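Local coordinates for protein endoglucanase family 5 (Clostridium acetobutylicum ATCC 824, PDB 6PZ7) that probably hydrolyses internal beta-1,4 linkages in cellulose and related plant cell-wall polysaccharides, as a broad-specificity endoglucanase of glycoside hydrolase family 5, at residues Leu247-Val259 with Leu284-Ile297. Residues are numbered along the deposited sequence; the frame is centred on the assembly and turned at random. Where two conformers were deposited one is given.
Sequences LDGQLNAIYNKFV and LAKFYVSDARKKGI
Two neighbouring outer helices of a TIM barrel meet where Leu247 and Leu251 of helix 241-259 lie against Tyr288, Ala292 and Lys295 of helix 278-294 and its exit turn. The helices run in the same sense, as expected of successive helices in a (beta/alpha)8 fold; the two segments here have axes 27° apart and 10.0 Å at closest approach. The Leu247 side chain crosses that of Leu284 at about a right angle, and its CD2 lies 3.6 Å from Leu284 CD1, at the edge of the Phe287 ring in its plane and against Tyr288 CB. Its other branch, CD1, reaches the Tyr288 ring, whose hydroxyl is bonded to the Met222 carbonyl.

One turn on, Leu251 sends CD1 to within 3.8 Å of Ala292 N. Strand 265-270 joins the two helices in sequence, and its Ile267 packs beneath Tyr288 and Ile297, so the interface closes inward on the barrel wall. Toward the outside a charged cluster takes over. Asp248 and Asp291 bring nearly coplanar carboxylates together, OD1 of Asp248 lying 2.5 Å from OD2 of Asp291; one of the two acids probably carries a proton. Lys295 NZ makes salt bridges to OD1 of both acids, 3.1 Å from Asp248 OD1, from the syn side but tilted out of each carboxylate plane, by 21° at Asp248 and 32° at Asp291. The lysine chain runs extended past Leu251 CB and Tyr255 CB, then bends at its last torsion to deliver the ammonium.

Helix 278-294 ends in a Schellman motif, with Gly296 at positive phi and Ile297 N bonded to Ala292 O. This turn presents Lys295 O to the edge of the Tyr255 ring, 3.5 Å from CD1, while Ile297 CD1 meets Ile254 CG2 at 3.8 Å and Ile297 CG1 touches Val259 CG2.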
loop_
_atom_site.group_PDB
_atom_site.type_symbol
_atom_site.label_atom_id
_atom_site.label_comp_id
_atom_site.label_asym_id
_atom_site.label_seq_id
_atom_site.Cartn_x
_atom_site.Cartn_y
_atom_site.Cartn_z
ATOM N N LEU A 247 -17.627 7.581 8.326
ATOM C CA LEU A 247 -16.776 7.069 7.266
ATOM C C LEU A 247 -16.947 7.867 5.987
ATOM O O LEU A 247 -15.964 8.178 5.303
ATOM C CB LEU A 247 -17.067 5.579 7.055
ATOM C CG LEU A 247 -16.232 4.900 5.969
ATOM C CD1 LEU A 247 -14.769 5.094 6.116
ATOM C CD2 LEU A 247 -16.575 3.427 5.924
ATOM N N ASP A 248 -18.171 8.215 5.638
ATOM C CA ASP A 248 -18.390 9.073 4.479
ATOM C C ASP A 248 -17.678 10.408 4.635
ATOM O O ASP A 248 -17.114 10.943 3.660
ATOM C CB ASP A 248 -19.886 9.304 4.242
ATOM C CG ASP A 248 -20.133 10.100 3.013
ATOM O OD1 ASP A 248 -19.834 9.585 1.924
ATOM O OD2 ASP A 248 -20.654 11.249 3.143
ATOM N N GLY A 249 -17.684 10.976 5.841
ATOM C CA GLY A 249 -16.953 12.216 6.073
ATOM C C GLY A 249 -15.462 12.062 5.798
ATOM O O GLY A 249 -14.827 12.952 5.209
ATOM N N GLN A 250 -14.866 10.946 6.222
ATOM C CA GLN A 250 -13.443 10.733 5.993
ATOM C C GLN A 250 -13.151 10.568 4.509
ATOM O O GLN A 250 -12.189 11.153 3.984
ATOM C CB GLN A 250 -12.989 9.508 6.784
ATOM C CG GLN A 250 -12.975 9.694 8.296
ATOM C CD GLN A 250 -12.855 8.395 9.017
ATOM O OE1 GLN A 250 -13.488 7.401 8.657
ATOM N NE2 GLN A 250 -12.040 8.375 10.047
ATOM N N LEU A 251 -13.973 9.804 3.801
ATOM C CA LEU A 251 -13.779 9.622 2.368
ATOM C C LEU A 251 -14.023 10.915 1.613
ATOM O O LEU A 251 -13.306 11.226 0.659
ATOM C CB LEU A 251 -14.642 8.467 1.854
ATOM C CG LEU A 251 -14.275 7.081 2.379
ATOM C CD1 LEU A 251 -15.380 6.100 2.050
ATOM C CD2 LEU A 251 -12.967 6.620 1.770
ATOM N N ASN A 252 -14.998 11.711 2.058
ATOM C CA ASN A 252 -15.262 12.979 1.397
ATOM C C ASN A 252 -14.105 13.956 1.570
ATOM O O ASN A 252 -13.835 14.759 0.664
ATOM C CB ASN A 252 -16.576 13.557 1.916
ATOM C CG ASN A 252 -17.214 14.469 0.920
ATOM O OD1 ASN A 252 -17.179 14.210 -0.283
ATOM N ND2 ASN A 252 -17.790 15.564 1.411
ATOM N N ALA A 253 -13.422 13.932 2.713
ATOM C CA ALA A 253 -12.250 14.784 2.876
ATOM C C ALA A 253 -11.174 14.442 1.851
ATOM O O ALA A 253 -10.524 15.343 1.300
ATOM C CB ALA A 253 -11.696 14.698 4.285
ATOM N N ILE A 254 -10.943 13.154 1.600
ATOM C CA ILE A 254 -9.971 12.715 0.601
ATOM C C ILE A 254 -10.423 13.125 -0.789
ATOM O O ILE A 254 -9.633 13.649 -1.585
ATOM C CB ILE A 254 -9.775 11.197 0.702
ATOM C CG1 ILE A 254 -9.212 10.794 2.067
ATOM C CG2 ILE A 254 -8.895 10.714 -0.425
ATOM C CD1 ILE A 254 -9.288 9.281 2.363
ATOM N N TYR A 255 -11.698 12.904 -1.097
ATOM C CA TYR A 255 -12.247 13.305 -2.386
ATOM C C TYR A 255 -12.084 14.811 -2.605
ATOM O O TYR A 255 -11.644 15.257 -3.676
ATOM C CB TYR A 255 -13.733 12.923 -2.456
ATOM C CG TYR A 255 -14.425 13.507 -3.670
ATOM C CD1 TYR A 255 -14.274 12.921 -4.915
ATOM C CD2 TYR A 255 -15.193 14.652 -3.570
ATOM C CE1 TYR A 255 -14.857 13.462 -6.044
ATOM C CE2 TYR A 255 -15.806 15.200 -4.688
ATOM C CZ TYR A 255 -15.631 14.589 -5.925
ATOM O OH TYR A 255 -16.231 15.157 -7.040
ATOM N N ASN A 256 -12.437 15.608 -1.602
ATOM C CA ASN A 256 -12.378 17.057 -1.775
ATOM C C ASN A 256 -10.960 17.576 -1.883
ATOM O O ASN A 256 -10.710 18.560 -2.599
ATOM C CB ASN A 256 -13.140 17.741 -0.645
ATOM C CG ASN A 256 -14.642 17.732 -0.877
ATOM O OD1 ASN A 256 -15.099 17.856 -2.006
ATOM N ND2 ASN A 256 -15.396 17.556 0.195
ATOM N N LYS A 257 -10.018 16.965 -1.197
ATOM C CA LYS A 257 -8.650 17.446 -1.257
ATOM C C LYS A 257 -7.958 17.081 -2.560
ATOM O O LYS A 257 -7.247 17.912 -3.152
ATOM C CB LYS A 257 -7.865 16.922 -0.059
ATOM C CG LYS A 257 -6.416 17.289 -0.095
ATOM C CD LYS A 257 -6.256 18.790 0.030
ATOM C CE LYS A 257 -4.816 19.199 -0.068
ATOM N NZ LYS A 257 -4.696 20.669 0.108
ATOM N N PHE A 258 -8.110 15.835 -3.005
ATOM C CA PHE A 258 -7.342 15.284 -4.124
ATOM C C PHE A 258 -8.213 14.986 -5.340
ATOM O O PHE A 258 -8.020 15.596 -6.410
ATOM C CB PHE A 258 -6.578 14.022 -3.670
ATOM C CG PHE A 258 -5.476 14.303 -2.671
ATOM C CD1 PHE A 258 -4.407 15.128 -3.000
ATOM C CD2 PHE A 258 -5.476 13.680 -1.450
ATOM C CE1 PHE A 258 -3.398 15.378 -2.084
ATOM C CE2 PHE A 258 -4.449 13.921 -0.538
ATOM C CZ PHE A 258 -3.419 14.757 -0.871
ATOM N N VAL A 259 -9.162 14.054 -5.226
ATOM C CA VAL A 259 -9.764 13.458 -6.414
ATOM C C VAL A 259 -10.501 14.509 -7.224
ATOM O O VAL A 259 -10.384 14.555 -8.459
ATOM C CB VAL A 259 -10.707 12.308 -6.026
ATOM C CG1 VAL A 259 -11.376 11.734 -7.283
ATOM C CG2 VAL A 259 -9.979 11.207 -5.231
ATOM N N LEU A 284 -19.200 -2.961 7.095
ATOM C CA LEU A 284 -18.207 -1.901 6.957
ATOM C C LEU A 284 -17.577 -1.948 5.581
ATOM O O LEU A 284 -17.473 -0.930 4.889
ATOM C CB LEU A 284 -17.139 -2.006 8.054
ATOM C CG LEU A 284 -15.889 -1.144 7.838
ATOM C CD1 LEU A 284 -16.226 0.344 7.764
ATOM C CD2 LEU A 284 -14.907 -1.403 8.980
ATOM N N ALA A 285 -17.105 -3.132 5.166
ATOM C CA ALA A 285 -16.407 -3.236 3.881
ATOM C C ALA A 285 -17.329 -2.858 2.740
ATOM O O ALA A 285 -16.912 -2.183 1.795
ATOM C CB ALA A 285 -15.863 -4.648 3.682
ATOM N N LYS A 286 -18.584 -3.298 2.797
ATOM C CA LYS A 286 -19.507 -2.978 1.715
ATOM C C LYS A 286 -19.637 -1.470 1.545
ATOM O O LYS A 286 -19.557 -0.940 0.428
ATOM C CB LYS A 286 -20.867 -3.606 1.992
ATOM C CG LYS A 286 -21.857 -3.376 0.872
ATOM C CD LYS A 286 -23.183 -4.104 1.154
ATOM C CE LYS A 286 -24.201 -3.840 0.047
ATOM N NZ LYS A 286 -25.320 -4.828 0.068
ATOM N N PHE A 287 -19.872 -0.753 2.653
ATOM C CA PHE A 287 -20.045 0.693 2.591
ATOM C C PHE A 287 -18.744 1.373 2.208
ATOM O O PHE A 287 -18.744 2.286 1.371
ATOM C CB PHE A 287 -20.561 1.235 3.919
ATOM C CG PHE A 287 -20.880 2.692 3.874
ATOM C CD1 PHE A 287 -22.086 3.139 3.356
ATOM C CD2 PHE A 287 -19.964 3.632 4.295
ATOM C CE1 PHE A 287 -22.359 4.489 3.283
ATOM C CE2 PHE A 287 -20.257 4.992 4.220
ATOM C CZ PHE A 287 -21.436 5.410 3.710
ATOM N N TYR A 288 -17.620 0.931 2.770
ATOM C CA TYR A 288 -16.333 1.557 2.494
ATOM C C TYR A 288 -16.013 1.466 1.015
ATOM O O TYR A 288 -15.711 2.475 0.374
ATOM C CB TYR A 288 -15.277 0.870 3.370
ATOM C CG TYR A 288 -13.936 1.536 3.543
ATOM C CD1 TYR A 288 -13.371 1.624 4.802
ATOM C CD2 TYR A 288 -13.211 2.026 2.470
ATOM C CE1 TYR A 288 -12.086 2.193 5.004
ATOM C CE2 TYR A 288 -11.938 2.614 2.649
ATOM C CZ TYR A 288 -11.401 2.697 3.906
ATOM O OH TYR A 288 -10.137 3.264 4.015
ATOM N N VAL A 289 -16.061 0.262 0.447
ATOM C CA VAL A 289 -15.688 0.088 -0.949
ATOM C C VAL A 289 -16.661 0.827 -1.862
ATOM O O VAL A 289 -16.237 1.481 -2.827
ATOM C CB VAL A 289 -15.548 -1.407 -1.302
ATOM C CG1 VAL A 289 -15.346 -1.594 -2.791
ATOM C CG2 VAL A 289 -14.461 -2.057 -0.491
ATOM N N SER A 290 -17.975 0.747 -1.592
ATOM C CA SER A 290 -18.931 1.379 -2.498
ATOM C C SER A 290 -18.856 2.898 -2.409
ATOM O O SER A 290 -18.894 3.581 -3.441
ATOM C CB SER A 290 -20.339 0.872 -2.222
ATOM O OG SER A 290 -20.772 1.214 -0.926
ATOM N N ASP A 291 -18.729 3.445 -1.215
ATOM C CA ASP A 291 -18.628 4.904 -1.090
ATOM C C ASP A 291 -17.307 5.410 -1.659
ATOM O O ASP A 291 -17.261 6.443 -2.348
ATOM C CB ASP A 291 -18.783 5.304 0.376
ATOM C CG ASP A 291 -19.128 6.757 0.563
ATOM O OD1 ASP A 291 -19.622 7.399 -0.389
ATOM O OD2 ASP A 291 -18.912 7.267 1.669
ATOM N N ALA A 292 -16.214 4.692 -1.409
ATOM C CA ALA A 292 -14.942 5.072 -2.015
ATOM C C ALA A 292 -15.039 5.097 -3.534
ATOM O O ALA A 292 -14.591 6.056 -4.172
ATOM C CB ALA A 292 -13.833 4.130 -1.528
ATOM N N ARG A 293 -15.666 4.081 -4.119
ATOM C CA ARG A 293 -15.774 4.013 -5.572
ATOM C C ARG A 293 -16.616 5.162 -6.116
ATOM O O ARG A 293 -16.300 5.716 -7.181
ATOM C CB ARG A 293 -16.363 2.672 -6.016
ATOM C CG ARG A 293 -16.695 2.573 -7.524
ATOM C CD ARG A 293 -15.543 2.050 -8.407
ATOM N NE ARG A 293 -14.416 2.975 -8.538
ATOM C CZ ARG A 293 -13.156 2.708 -8.173
ATOM N NH1 ARG A 293 -12.841 1.530 -7.653
ATOM N NH2 ARG A 293 -12.239 3.639 -8.347
ATOM N N LYS A 294 -17.679 5.545 -5.403
ATOM C CA LYS A 294 -18.463 6.679 -5.857
ATOM C C LYS A 294 -17.630 7.946 -5.903
ATOM O O LYS A 294 -17.923 8.852 -6.699
ATOM C CB LYS A 294 -19.645 6.861 -4.922
ATOM C CG LYS A 294 -20.761 5.852 -5.152
ATOM C CD LYS A 294 -21.909 6.033 -4.162
ATOM C CE LYS A 294 -22.973 4.959 -4.379
ATOM N NZ LYS A 294 -24.026 5.012 -3.330
ATOM N N LYS A 295 -16.609 8.037 -5.066
ATOM C CA LYS A 295 -15.664 9.144 -5.008
ATOM C C LYS A 295 -14.409 8.899 -5.834
ATOM O O LYS A 295 -13.434 9.652 -5.680
ATOM C CB LYS A 295 -15.339 9.445 -3.543
ATOM C CG LYS A 295 -16.565 9.972 -2.771
ATOM C CD LYS A 295 -16.368 9.877 -1.268
ATOM C CE LYS A 295 -17.407 10.639 -0.453
ATOM N NZ LYS A 295 -18.817 10.394 -0.845
ATOM N N GLY A 296 -14.384 7.887 -6.685
ATOM C CA GLY A 296 -13.250 7.653 -7.550
ATOM C C GLY A 296 -12.045 7.000 -6.906
ATOM O O GLY A 296 -10.962 6.992 -7.515
ATOM N N ILE A 297 -12.185 6.460 -5.701
ATOM C CA ILE A 297 -11.075 5.930 -4.917
ATOM C C ILE A 297 -11.114 4.407 -4.914
ATOM O O ILE A 297 -12.150 3.799 -4.600
ATOM C CB ILE A 297 -11.139 6.453 -3.472
ATOM C CG1 ILE A 297 -11.087 7.988 -3.419
ATOM C CG2 ILE A 297 -10.024 5.847 -2.642
ATOM C CD1 ILE A 297 -11.576 8.573 -2.114
#